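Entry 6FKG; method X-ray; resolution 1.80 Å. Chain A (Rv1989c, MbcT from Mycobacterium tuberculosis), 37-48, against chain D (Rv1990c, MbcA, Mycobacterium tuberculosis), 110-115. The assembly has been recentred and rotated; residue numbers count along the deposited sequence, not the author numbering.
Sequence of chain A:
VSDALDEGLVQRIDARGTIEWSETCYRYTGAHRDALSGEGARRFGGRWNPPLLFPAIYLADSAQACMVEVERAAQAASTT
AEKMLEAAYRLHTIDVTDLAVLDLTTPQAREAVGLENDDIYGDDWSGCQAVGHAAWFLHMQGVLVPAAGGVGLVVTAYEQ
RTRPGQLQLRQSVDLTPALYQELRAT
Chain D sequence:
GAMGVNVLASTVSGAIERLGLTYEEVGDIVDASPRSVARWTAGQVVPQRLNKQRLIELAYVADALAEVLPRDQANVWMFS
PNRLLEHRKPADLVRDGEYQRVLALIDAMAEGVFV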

# COMPACT_ATOMS: atom_id res chain seq x y z
N SER A 37 5.14 40.00 7.19
CA SER A 37 4.64 38.69 6.80
C SER A 37 5.37 37.58 7.54
O SER A 37 6.56 37.70 7.84
CB SER A 37 4.75 38.46 5.30
OG SER A 37 4.39 37.13 4.97
N GLY A 38 4.65 36.50 7.85
CA GLY A 38 5.25 35.36 8.52
C GLY A 38 4.92 34.04 7.85
O GLY A 38 5.09 32.98 8.44
N GLU A 39 4.45 34.11 6.61
CA GLU A 39 4.00 32.92 5.91
C GLU A 39 5.14 31.99 5.50
O GLU A 39 4.94 30.78 5.36
CB GLU A 39 3.19 33.31 4.68
CG GLU A 39 2.02 34.18 5.04
CD GLU A 39 1.04 33.48 5.96
OE1 GLU A 39 0.90 32.24 5.86
OE2 GLU A 39 0.44 34.19 6.80
N GLY A 40 6.32 32.57 5.30
CA GLY A 40 7.50 31.80 4.93
C GLY A 40 7.85 30.79 6.01
O GLY A 40 7.99 29.60 5.74
N ALA A 41 7.95 31.28 7.24
CA ALA A 41 8.21 30.41 8.37
C ALA A 41 7.10 29.38 8.53
O ALA A 41 7.34 28.26 8.96
CB ALA A 41 8.38 31.24 9.64
N ARG A 42 5.87 29.74 8.17
CA ARG A 42 4.77 28.79 8.27
C ARG A 42 4.91 27.68 7.22
O ARG A 42 4.65 26.51 7.50
CB ARG A 42 3.40 29.48 8.10
CG ARG A 42 2.22 28.51 8.26
CD ARG A 42 0.92 29.11 7.69
NE ARG A 42 -0.22 28.82 8.55
CZ ARG A 42 -1.28 29.62 8.68
NH1 ARG A 42 -1.37 30.76 7.98
NH2 ARG A 42 -2.26 29.28 9.51
N ARG A 43 5.30 28.06 6.01
CA ARG A 43 5.36 27.10 4.93
C ARG A 43 6.48 26.07 5.16
O ARG A 43 6.30 24.88 4.90
CB ARG A 43 5.54 27.82 3.58
CG ARG A 43 4.28 28.54 3.11
CD ARG A 43 4.50 29.27 1.80
NE ARG A 43 4.87 28.35 0.73
CZ ARG A 43 5.45 28.73 -0.40
NH1 ARG A 43 5.75 30.01 -0.60
NH2 ARG A 43 5.75 27.83 -1.33
N PHE A 44 7.61 26.55 5.65
CA PHE A 44 8.81 25.71 5.76
C PHE A 44 9.10 25.25 7.18
O PHE A 44 9.72 24.20 7.37
CB PHE A 44 10.03 26.45 5.23
CG PHE A 44 11.26 25.59 5.15
CD1 PHE A 44 11.37 24.62 4.18
CD2 PHE A 44 12.29 25.76 6.06
CE1 PHE A 44 12.51 23.82 4.10
CE2 PHE A 44 13.43 24.97 6.00
CZ PHE A 44 13.53 23.99 5.01
N GLY A 45 8.64 26.01 8.16
CA GLY A 45 9.12 25.84 9.52
C GLY A 45 10.35 26.68 9.81
O GLY A 45 11.03 27.12 8.89
N GLY A 46 10.64 26.90 11.09
CA GLY A 46 11.84 27.58 11.52
C GLY A 46 12.32 26.92 12.80
O GLY A 46 11.68 25.99 13.30
N ARG A 47 13.45 27.38 13.34
CA ARG A 47 13.97 26.71 14.52
C ARG A 47 12.94 26.71 15.65
O ARG A 47 12.85 25.73 16.39
CB ARG A 47 15.28 27.35 15.03
CG ARG A 47 15.73 26.70 16.33
CD ARG A 47 17.16 27.13 16.78
NE ARG A 47 18.16 26.82 15.76
CZ ARG A 47 18.89 25.70 15.71
NH1 ARG A 47 18.75 24.76 16.63
NH2 ARG A 47 19.76 25.53 14.73
N TRP A 48 12.15 27.78 15.73
CA TRP A 48 11.25 27.95 16.86
C TRP A 48 9.77 27.81 16.49
O TRP A 48 8.90 28.18 17.26
CB TRP A 48 11.49 29.31 17.52
CG TRP A 48 12.82 29.38 18.22
CD1 TRP A 48 13.99 29.88 17.72
CD2 TRP A 48 13.10 28.97 19.56
NE1 TRP A 48 15.00 29.78 18.67
CE2 TRP A 48 14.47 29.23 19.81
CE3 TRP A 48 12.32 28.41 20.58
CZ2 TRP A 48 15.08 28.94 21.04
CZ3 TRP A 48 12.92 28.11 21.79
CH2 TRP A 48 14.29 28.38 22.02
N ALA D 110 13.41 34.02 1.48
CA ALA D 110 12.88 35.34 1.11
C ALA D 110 12.31 36.11 2.28
O ALA D 110 12.21 37.33 2.22
CB ALA D 110 11.81 35.20 0.01
N GLU D 111 11.92 35.41 3.35
CA GLU D 111 11.39 36.07 4.55
C GLU D 111 12.39 36.16 5.69
O GLU D 111 12.05 36.54 6.81
CB GLU D 111 10.11 35.36 5.03
CG GLU D 111 8.95 35.53 4.04
CD GLU D 111 7.58 35.40 4.68
OE1 GLU D 111 7.48 35.20 5.91
OE2 GLU D 111 6.58 35.51 3.94
N GLY D 112 13.65 35.85 5.40
CA GLY D 112 14.68 36.00 6.40
C GLY D 112 14.47 35.17 7.65
O GLY D 112 14.81 35.59 8.76
N VAL D 113 13.92 33.97 7.48
CA VAL D 113 13.74 33.04 8.58
C VAL D 113 15.09 32.64 9.13
O VAL D 113 15.97 32.28 8.36
CB VAL D 113 12.94 31.78 8.12
CG1 VAL D 113 12.81 30.78 9.24
CG2 VAL D 113 11.57 32.19 7.58
N PHE D 114 15.27 32.71 10.45
CA PHE D 114 16.54 32.36 11.08
C PHE D 114 16.77 30.86 10.95
O PHE D 114 15.88 30.06 11.24
CB PHE D 114 16.56 32.76 12.56
CG PHE D 114 16.50 34.25 12.80
CD1 PHE D 114 16.46 35.15 11.74
CD2 PHE D 114 16.49 34.74 14.09
CE1 PHE D 114 16.40 36.50 11.97
CE2 PHE D 114 16.44 36.10 14.33
CZ PHE D 114 16.39 36.98 13.27
N VAL D 115 17.96 30.47 10.49
CA VAL D 115 18.18 29.05 10.18
C VAL D 115 18.93 28.32 11.29
O VAL D 115 19.20 28.89 12.34
CB VAL D 115 18.93 28.89 8.84
CG1 VAL D 115 18.06 29.38 7.69
CG2 VAL D 115 20.25 29.64 8.86
OXT VAL D 115 19.25 27.13 11.16
O HOH W 1 8.63 34.29 8.19

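The rule this contact teaches is that a carboxylate can be received by the first turn of a helix when the backbone there is left bare. In chain A a short helix runs from Glu A39 to Phe A44, with Gly A38 at its N-cap position; chain D meets it with a segment that lacks regular structure from Glu D111 through Phe D114. Gly A40 lies beside Glu D111 and Ala A41 beside Val D113, while further along Arg A47 draws level with the C-terminal Val D115.

Hydrogen bonding centres on Glu D111, the residue with the most surface covered by the other stretch. Backbone N of Gly A40, not yet engaged within the helix, donates to Glu D111 OE1 at 2.9 Å, and Ser A37 OG donates to Glu D111 OE2, also at 2.9 Å. Both carboxylate oxygens are thus held. A water extends the pattern, accepting from Ala A41 N at 3.2 Å and donating to Glu D111 OE1 at 2.7 Å, so the next free amide of the turn is served indirectly.

Steric fit explains how the acid gets so close. An ideal CB on Gly A40 would sit 2.9 Å from Glu D111 CG, a clash. Gly A46 is similar but milder: its CB would lie a tight 3.2 Å from Val D113 CG1. Gly A45 answers to a different demand, the positive phi with which the chain leaves the helix.

The apolar part is small. Val D113 (chi1 t) points toward chain A, placing CG2 3.9 Å from Ala A41 CB and CG1 4.0 Å from Gly A46 CA.

Charge pairing closes the far end, where Arg A47 NH2 forms a long salt bridge, 3.9 Å, with the terminal carboxylate oxygen OXT of Val D115. At that distance the attraction is electrostatic rather than a hydrogen bond.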